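Local coordinates for core protein VP4 (Bluetongue virus, PDB 2JHP) that caps viral RNA as a multifunctional enzyme of the virus core and is one of the proteins that form the inner capsid, at residues I68-H73 and V85-P90; T280-E285 and I309-D314. All coordinates share one frame; numbering follows the deposited sequence.

Contact 1. Residues I68-H73 and V85-P90; sequences IFISTH and VDVRIP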
ATOM      1  N   ILE A  68      14.725  14.696   7.768  1.00 14.25           N
ATOM      2  CA  ILE A  68      15.121  13.847   6.664  1.00 17.38           C
ATOM      3  C   ILE A  68      16.611  14.081   6.490  1.00 19.75           C
ATOM      4  O   ILE A  68      17.071  15.232   6.449  1.00 24.29           O
ATOM      5  CB  ILE A  68      14.349  14.191   5.373  1.00 15.65           C
ATOM      6  CG1 ILE A  68      12.901  13.707   5.490  1.00 14.38           C
ATOM      7  CG2 ILE A  68      15.033  13.599   4.111  1.00  7.32           C
ATOM      8  CD1 ILE A  68      11.983  14.151   4.303  1.00 31.45           C
ATOM      9  N   PHE A  69      17.358  12.988   6.388  1.00 38.89           N
ATOM     10  CA  PHE A  69      18.810  13.058   6.406  1.00 23.47           C
ATOM     11  C   PHE A  69      19.368  12.968   4.992  1.00 14.83           C
ATOM     12  O   PHE A  69      19.148  11.984   4.285  1.00 12.36           O
ATOM     13  CB  PHE A  69      19.373  11.983   7.342  1.00 39.33           C
ATOM     14  CG  PHE A  69      18.782  12.030   8.728  1.00 13.03           C
ATOM     15  CD1 PHE A  69      17.605  11.353   9.026  1.00 14.67           C
ATOM     16  CD2 PHE A  69      19.387  12.772   9.735  1.00 19.20           C
ATOM     17  CE1 PHE A  69      17.055  11.410  10.316  1.00 32.47           C
ATOM     18  CE2 PHE A  69      18.838  12.826  11.016  1.00 27.87           C
ATOM     19  CZ  PHE A  69      17.676  12.145  11.302  1.00 -4.60           C
ATOM     20  N   ILE A  70      20.056  14.032   4.583  1.00 13.26           N
ATOM     21  CA  ILE A  70      20.601  14.147   3.232  1.00 12.30           C
ATOM     22  C   ILE A  70      22.119  14.309   3.293  1.00 15.58           C
ATOM     23  O   ILE A  70      22.621  15.164   4.025  1.00 22.02           O
ATOM     24  CB  ILE A  70      19.991  15.354   2.473  1.00 15.33           C
ATOM     25  CG1 ILE A  70      18.463  15.280   2.439  1.00 23.16           C
ATOM     26  CG2 ILE A  70      20.526  15.435   1.061  1.00 10.45           C
ATOM     27  CD1 ILE A  70      17.784  16.367   3.218  1.00 14.34           C
ATOM     28  N   SER A  71      22.845  13.495   2.526  1.00 11.81           N
ATOM     29  CA  SER A  71      24.315  13.570   2.487  1.00 -4.42           C
ATOM     30  C   SER A  71      24.908  12.892   1.258  1.00 10.10           C
ATOM     31  O   SER A  71      24.217  12.156   0.552  1.00 12.50           O
ATOM     32  CB  SER A  71      24.924  12.925   3.744  1.00  7.82           C
ATOM     33  OG  SER A  71      26.344  12.993   3.724  1.00 13.73           O
ATOM     34  N   THR A  72      26.193  13.147   1.012  1.00 14.49           N
ATOM     35  CA  THR A  72      26.957  12.364   0.046  1.00  9.69           C
ATOM     36  C   THR A  72      27.379  11.045   0.692  1.00 18.40           C
ATOM     37  O   THR A  72      27.437  10.011   0.024  1.00 15.94           O
ATOM     38  CB  THR A  72      28.210  13.118  -0.493  1.00  4.64           C
ATOM     39  OG1 THR A  72      29.092  13.451   0.588  1.00 20.09           O
ATOM     40  CG2 THR A  72      27.807  14.388  -1.243  1.00-10.39           C
ATOM     41  N   HIS A  73      27.645  11.097   1.999  1.00 22.98           N
ATOM     42  CA  HIS A  73      28.100   9.942   2.784  1.00 10.38           C
ATOM     43  C   HIS A  73      26.982   8.905   3.005  1.00 -0.65           C
ATOM     44  O   HIS A  73      25.802   9.207   2.831  1.00  4.83           O
ATOM     45  CB  HIS A  73      28.697  10.407   4.125  1.00 12.99           C
ATOM     46  CG  HIS A  73      29.740  11.482   3.990  1.00  8.13           C
ATOM     47  ND1 HIS A  73      29.679  12.669   4.692  1.00 30.41           N
ATOM     48  CD2 HIS A  73      30.865  11.551   3.233  1.00 -2.89           C
ATOM     49  CE1 HIS A  73      30.720  13.419   4.376  1.00  7.26           C
ATOM     50  NE2 HIS A  73      31.453  12.766   3.491  1.00 36.25           N
ATOM     51  N   VAL A  85      21.419   7.056   5.568  1.00 18.42           N
ATOM     52  CA  VAL A  85      21.064   8.312   4.904  1.00 10.69           C
ATOM     53  C   VAL A  85      19.804   8.166   4.042  1.00 14.06           C
ATOM     54  O   VAL A  85      19.734   7.293   3.177  1.00 18.42           O
ATOM     55  CB  VAL A  85      22.281   8.874   4.109  1.00 11.11           C
ATOM     56  CG1 VAL A  85      21.861   9.751   2.972  1.00-13.30           C
ATOM     57  CG2 VAL A  85      23.191   9.656   5.036  1.00 19.86           C
ATOM     58  N   ASP A  86      18.804   9.003   4.319  1.00 12.85           N
ATOM     59  CA  ASP A  86      17.529   9.003   3.587  1.00 19.54           C
ATOM     60  C   ASP A  86      17.693   9.364   2.113  1.00 24.54           C
ATOM     61  O   ASP A  86      17.214   8.646   1.239  1.00 21.96           O
ATOM     62  CB  ASP A  86      16.522   9.971   4.228  1.00 20.33           C
ATOM     63  CG  ASP A  86      15.992   9.483   5.568  1.00 18.03           C
ATOM     64  OD1 ASP A  86      15.617  10.346   6.389  1.00 35.22           O
ATOM     65  OD2 ASP A  86      15.945   8.254   5.804  1.00 21.13           O
ATOM     66  N   VAL A  87      18.352  10.490   1.850  1.00 21.43           N
ATOM     67  CA  VAL A  87      18.615  10.939   0.485  1.00 15.56           C
ATOM     68  C   VAL A  87      20.118  10.981   0.286  1.00 14.87           C
ATOM     69  O   VAL A  87      20.798  11.808   0.892  1.00 13.99           O
ATOM     70  CB  VAL A  87      18.042  12.359   0.205  1.00 11.10           C
ATOM     71  CG1 VAL A  87      18.192  12.729  -1.273  1.00 21.42           C
ATOM     72  CG2 VAL A  87      16.600  12.451   0.616  1.00 33.69           C
ATOM     73  N   ARG A  88      20.642  10.097  -0.553  1.00 10.08           N
ATOM     74  CA  ARG A  88      22.071  10.151  -0.857  1.00 13.33           C
ATOM     75  C   ARG A  88      22.367  10.968  -2.107  1.00 18.23           C
ATOM     76  O   ARG A  88      22.023  10.574  -3.218  1.00 11.28           O
ATOM     77  CB  ARG A  88      22.718   8.763  -0.935  1.00 16.09           C
ATOM     78  CG  ARG A  88      24.229   8.846  -0.935  1.00 30.65           C
ATOM     79  CD  ARG A  88      24.897   7.524  -0.651  1.00 47.78           C
ATOM     80  NE  ARG A  88      26.342   7.714  -0.529  1.00  7.94           N
ATOM     81  CZ  ARG A  88      27.215   6.759  -0.224  1.00 -1.47           C
ATOM     82  NH1 ARG A  88      26.807   5.515  -0.004  1.00 33.75           N
ATOM     83  NH2 ARG A  88      28.506   7.053  -0.140  1.00 16.41           N
ATOM     84  N   ILE A  89      22.998  12.117  -1.886  1.00  7.93           N
ATOM     85  CA  ILE A  89      23.393  13.027  -2.948  1.00  1.87           C
ATOM     86  C   ILE A  89      24.641  12.509  -3.640  1.00 11.08           C
ATOM     87  O   ILE A  89      25.671  12.308  -2.995  1.00 15.10           O
ATOM     88  CB  ILE A  89      23.652  14.457  -2.415  1.00 -1.85           C
ATOM     89  CG1 ILE A  89      22.433  14.968  -1.645  1.00  6.15           C
ATOM     90  CG2 ILE A  89      24.026  15.411  -3.558  1.00-13.36           C
ATOM     91  CD1 ILE A  89      21.157  15.061  -2.473  1.00 13.64           C
ATOM     92  N   PRO A  90      24.541  12.283  -4.961  1.00 12.61           N
ATOM     93  CA  PRO A  90      25.650  11.796  -5.794  1.00  9.30           C
ATOM     94  C   PRO A  90      26.842  12.754  -5.796  1.00 13.91           C
ATOM     95  O   PRO A  90      26.695  13.931  -5.441  1.00 18.55           O
ATOM     96  CB  PRO A  90      25.032  11.716  -7.199  1.00  9.66           C
ATOM     97  CG  PRO A  90      23.539  11.663  -6.971  1.00 14.47           C
ATOM     98  CD  PRO A  90      23.301  12.477  -5.739  1.00 18.36           C
TER
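Phe69 and Asp86 meet where strand 67-71 pairs with strand 87-88, an outermost strand of a five-stranded parallel sheet. The amide N of Phe69 donates to Asp86 OD1 at 3.2 Å, an almost straight bond (167° at the hydrogen) that reaches the oxygen on its anti side, well out of the carboxylate plane. The same OD1 lies at the edge of the phenyl ring, 3.5 Å from Phe69 CD1, the ring and carboxylate planes being turned 56° apart. Asp86 CG, anti to its own carbonyl carbon (chi1 -71°), carries the carboxylate to Phe69 N. Arg63 forms a salt bridge with this OD1, while Thr490 hydrogen-bonds OD2. Beyond Asp86 the parallel ladder takes over: Phe69 O receives Val87 N at 3.0 Å, Ser71 N gives to Val87 O, and Ser71 O accepts Ile89 N from above the carbonyl plane. Ile70 and Val87 lie side by side on one face, CG1 to CB 3.7 Å. At the far end Thr72 O takes Arg88 NE at 2.6 Å and NH2 more weakly, the arginine running extended from CG to NE. Thr72 CG2 rests 3.5 Å from Ile89 O, and Thr72 OG1 hydrogen-bonds Glu13. Side chains thus prolong the pairing at both ends: a carboxylate serves Phe69 N where a backbone carbonyl might, and a guanidinium grips Thr72 O just past the strand; Arg63 would favour a charged Asp86.

Contact 2. Residues T280-E285 and I309-D314; sequences TTRFAE and IPNSKD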
ATOM      1  N   THR A 280      -7.232 -25.262 -39.493  1.00  0.86           N
ATOM      2  CA  THR A 280      -8.364 -25.816 -38.748  1.00 -1.85           C
ATOM      3  C   THR A 280      -7.743 -26.639 -37.609  1.00  8.69           C
ATOM      4  O   THR A 280      -8.334 -26.783 -36.532  1.00 13.12           O
ATOM      5  CB  THR A 280      -9.331 -26.704 -39.626  1.00-14.47           C
ATOM      6  OG1 THR A 280      -8.678 -27.910 -40.070  1.00-16.01           O
ATOM      7  CG2 THR A 280      -9.873 -25.953 -40.900  1.00-15.72           C
ATOM      8  N   THR A 281      -6.527 -27.136 -37.857  1.00 15.71           N
ATOM      9  CA  THR A 281      -5.645 -27.741 -36.849  1.00 11.71           C
ATOM     10  C   THR A 281      -5.481 -26.877 -35.592  1.00 24.43           C
ATOM     11  O   THR A 281      -5.709 -27.349 -34.468  1.00 14.16           O
ATOM     12  CB  THR A 281      -4.231 -27.968 -37.420  1.00  9.07           C
ATOM     13  OG1 THR A 281      -4.314 -28.344 -38.800  1.00 23.94           O
ATOM     14  CG2 THR A 281      -3.497 -29.041 -36.638  1.00  9.30           C
ATOM     15  N   ARG A 282      -5.069 -25.623 -35.792  1.00 20.52           N
ATOM     16  CA  ARG A 282      -4.860 -24.674 -34.691  1.00 14.24           C
ATOM     17  C   ARG A 282      -6.139 -24.463 -33.880  1.00 22.77           C
ATOM     18  O   ARG A 282      -6.094 -24.253 -32.658  1.00 25.35           O
ATOM     19  CB  ARG A 282      -4.386 -23.321 -35.222  1.00 16.60           C
ATOM     20  CG  ARG A 282      -2.937 -23.262 -35.657  1.00 28.02           C
ATOM     21  CD  ARG A 282      -2.476 -21.813 -35.804  1.00 57.06           C
ATOM     22  NE  ARG A 282      -3.356 -21.032 -36.678  1.00 12.50           N
ATOM     23  CZ  ARG A 282      -3.488 -19.706 -36.636  1.00  7.34           C
ATOM     24  NH1 ARG A 282      -4.320 -19.101 -37.481  1.00 28.06           N
ATOM     25  NH2 ARG A 282      -2.798 -18.983 -35.756  1.00  7.65           N
ATOM     26  N   PHE A 283      -7.272 -24.515 -34.578  1.00  7.30           N
ATOM     27  CA  PHE A 283      -8.580 -24.321 -33.975  1.00 13.26           C
ATOM     28  C   PHE A 283      -8.966 -25.521 -33.101  1.00  0.67           C
ATOM     29  O   PHE A 283      -9.420 -25.356 -31.969  1.00  1.01           O
ATOM     30  CB  PHE A 283      -9.619 -24.079 -35.072  1.00 11.11           C
ATOM     31  CG  PHE A 283     -10.896 -23.470 -34.574  1.00  2.33           C
ATOM     32  CD1 PHE A 283     -11.025 -22.087 -34.466  1.00 14.06           C
ATOM     33  CD2 PHE A 283     -11.980 -24.278 -34.223  1.00  7.49           C
ATOM     34  CE1 PHE A 283     -12.209 -21.510 -34.001  1.00 20.47           C
ATOM     35  CE2 PHE A 283     -13.178 -23.713 -33.751  1.00-15.79           C
ATOM     36  CZ  PHE A 283     -13.290 -22.324 -33.645  1.00 13.22           C
ATOM     37  N   ALA A 284      -8.766 -26.729 -33.626  1.00 -7.81           N
ATOM     38  CA  ALA A 284      -9.102 -27.945 -32.888  1.00 -3.66           C
ATOM     39  C   ALA A 284      -8.191 -28.175 -31.676  1.00  8.30           C
ATOM     40  O   ALA A 284      -8.567 -28.890 -30.753  1.00 16.55           O
ATOM     41  CB  ALA A 284      -9.109 -29.156 -33.816  1.00  4.34           C
ATOM     42  N   GLU A 285      -7.004 -27.574 -31.690  1.00  1.04           N
ATOM     43  CA  GLU A 285      -6.099 -27.601 -30.523  1.00 -9.17           C
ATOM     44  C   GLU A 285      -6.553 -26.666 -29.419  1.00  2.88           C
ATOM     45  O   GLU A 285      -6.575 -27.055 -28.257  1.00  9.19           O
ATOM     46  CB  GLU A 285      -4.651 -27.266 -30.902  1.00-12.38           C
ATOM     47  CG  GLU A 285      -4.004 -28.285 -31.829  1.00-11.05           C
ATOM     48  CD  GLU A 285      -2.700 -27.781 -32.414  1.00 -0.80           C
ATOM     49  OE1 GLU A 285      -2.495 -26.542 -32.453  1.00 15.30           O
ATOM     50  OE2 GLU A 285      -1.885 -28.630 -32.838  1.00  8.26           O
ATOM     51  N   ILE A 309      -7.045 -16.408 -32.977  1.00 13.73           N
ATOM     52  CA  ILE A 309      -8.225 -16.028 -33.756  1.00 12.94           C
ATOM     53  C   ILE A 309      -8.090 -16.505 -35.202  1.00 13.86           C
ATOM     54  O   ILE A 309      -7.104 -16.183 -35.871  1.00 19.60           O
ATOM     55  CB  ILE A 309      -8.434 -14.504 -33.778  1.00 23.45           C
ATOM     56  CG1 ILE A 309      -8.035 -13.899 -32.436  1.00  4.43           C
ATOM     57  CG2 ILE A 309      -9.885 -14.168 -34.158  1.00-10.37           C
ATOM     58  CD1 ILE A 309      -7.527 -12.473 -32.509  1.00 18.39           C
ATOM     59  N   PRO A 310      -9.080 -17.281 -35.680  1.00  4.57           N
ATOM     60  CA  PRO A 310      -9.135 -17.794 -37.061  1.00  2.37           C
ATOM     61  C   PRO A 310      -9.234 -16.686 -38.121  1.00-10.91           C
ATOM     62  O   PRO A 310      -9.638 -15.562 -37.810  1.00-12.64           O
ATOM     63  CB  PRO A 310     -10.402 -18.654 -37.064  1.00  0.89           C
ATOM     64  CG  PRO A 310     -11.229 -18.135 -35.919  1.00  5.00           C
ATOM     65  CD  PRO A 310     -10.230 -17.740 -34.874  1.00 -7.01           C
ATOM     66  N   ASN A 311      -8.863 -17.004 -39.356  1.00  5.54           N
ATOM     67  CA  ASN A 311      -8.883 -16.023 -40.437  1.00 21.48           C
ATOM     68  C   ASN A 311     -10.129 -16.156 -41.295  1.00 30.11           C
ATOM     69  O   ASN A 311     -10.690 -15.162 -41.760  1.00 24.33           O
ATOM     70  CB  ASN A 311      -7.638 -16.168 -41.316  1.00 16.92           C
ATOM     71  CG  ASN A 311      -6.344 -15.999 -40.537  1.00-14.73           C
ATOM     72  OD1 ASN A 311      -6.348 -15.668 -39.340  1.00 59.26           O
ATOM     73  ND2 ASN A 311      -5.220 -16.225 -41.222  1.00 35.12           N
ATOM     74  N   SER A 312     -10.549 -17.400 -41.496  1.00 35.38           N
ATOM     75  CA  SER A 312     -11.680 -17.721 -42.351  1.00 41.61           C
ATOM     76  C   SER A 312     -13.012 -17.420 -41.669  1.00 37.66           C
ATOM     77  O   SER A 312     -13.890 -16.796 -42.264  1.00 43.84           O
ATOM     78  CB  SER A 312     -11.613 -19.188 -42.769  1.00 57.13           C
ATOM     79  OG  SER A 312     -10.293 -19.525 -43.164  1.00  0.94           O
ATOM     80  N   LYS A 313     -13.153 -17.862 -40.421  1.00 39.15           N
ATOM     81  CA  LYS A 313     -14.392 -17.698 -39.661  1.00 42.18           C
ATOM     82  C   LYS A 313     -14.575 -16.264 -39.176  1.00 41.48           C
ATOM     83  O   LYS A 313     -13.656 -15.672 -38.610  1.00 12.77           O
ATOM     84  CB  LYS A 313     -14.419 -18.676 -38.481  1.00 45.71           C
ATOM     85  CG  LYS A 313     -14.610 -20.132 -38.893  1.00 10.52           C
ATOM     86  CD  LYS A 313     -13.769 -21.082 -38.052  1.00 18.67           C
ATOM     87  CE  LYS A 313     -13.810 -22.489 -38.644  1.00 28.09           C
ATOM     88  NZ  LYS A 313     -12.698 -23.347 -38.128  1.00 17.89           N
ATOM     89  N   ASP A 314     -15.762 -15.711 -39.414  1.00 37.35           N
ATOM     90  CA  ASP A 314     -16.110 -14.364 -38.963  1.00 40.98           C
ATOM     91  C   ASP A 314     -16.743 -14.378 -37.578  1.00 66.39           C
ATOM     92  O   ASP A 314     -16.635 -13.412 -36.817  1.00 52.11           O
ATOM     93  CB  ASP A 314     -17.035 -13.679 -39.969  1.00 54.52           C
ATOM     94  CG  ASP A 314     -16.274 -12.809 -40.949  1.00-13.09           C
ATOM     95  OD1 ASP A 314     -15.313 -12.133 -40.493  1.00  2.27           O
ATOM     96  OD2 ASP A 314     -16.624 -12.806 -42.167  1.00 -0.09           O
TER
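In the Rossmann-like methyltransferase fold, with strand order 3-2-1-4-5-7-6, Phe283 near the start of helix 280-295 meets Pro310 and Lys313 of the loop that follows strand 302-308. The lysine ammonium sits over one face of the phenyl ring in a cation-pi interaction, NZ of Lys313 being 4.1 Å from the centroid of the Phe283 ring and 15° off its normal. It is offset toward the rim, and its closest ring atom is Phe283 CG at 4.0 Å. The phenylalanine CG lies anti to the backbone N (chi1 -163°), while the lysine chain bends at chi2 (141°) on its way to the ring. Pro310 adds an apolar touch, its CG lying 4.0 Å from Phe283 CE1, with the two side chains crossing at a slant. Beside them Arg282 comes only loosely near the loop: its NH1 is 4.3 Å from Ile309 O and 4.4 Å from Asn311 OD1, the latter at the guanidinium edge. Arg287 makes a second cation-pi contact with Phe283, and Arg367 binds Pro310 O, tying the loop to helix 363-373. One ring thus serves two cations, and helix and loop meet at the protein surface through weakly directional cation-pi and apolar contacts rather than through hydrogen bonds to each other.

How the contacts relate
Contact 1 is a buried piece of sheet and contact 2 a small surface touch, burying 562 and 213 Å² respectively. They share no element: the first joins two neighbouring strands of the parallel five-stranded sheet, the second a helix and a loop of a separate, SAH-binding sheet domain, and their centres lie about 60 Å apart. Their chemistry follows this placing. Within 68-73 and 85-90 directional backbone bonds set the register and the Asp86 carboxylate accepts from Phe69 N, with Arg63 of helix 59-64 as its outside partner, whereas 280-285 and 309-314 rely on an ammonium over an aromatic face and one apolar touch. Arg88 donates across contact 1; Arg282 makes only long approaches across contact 2.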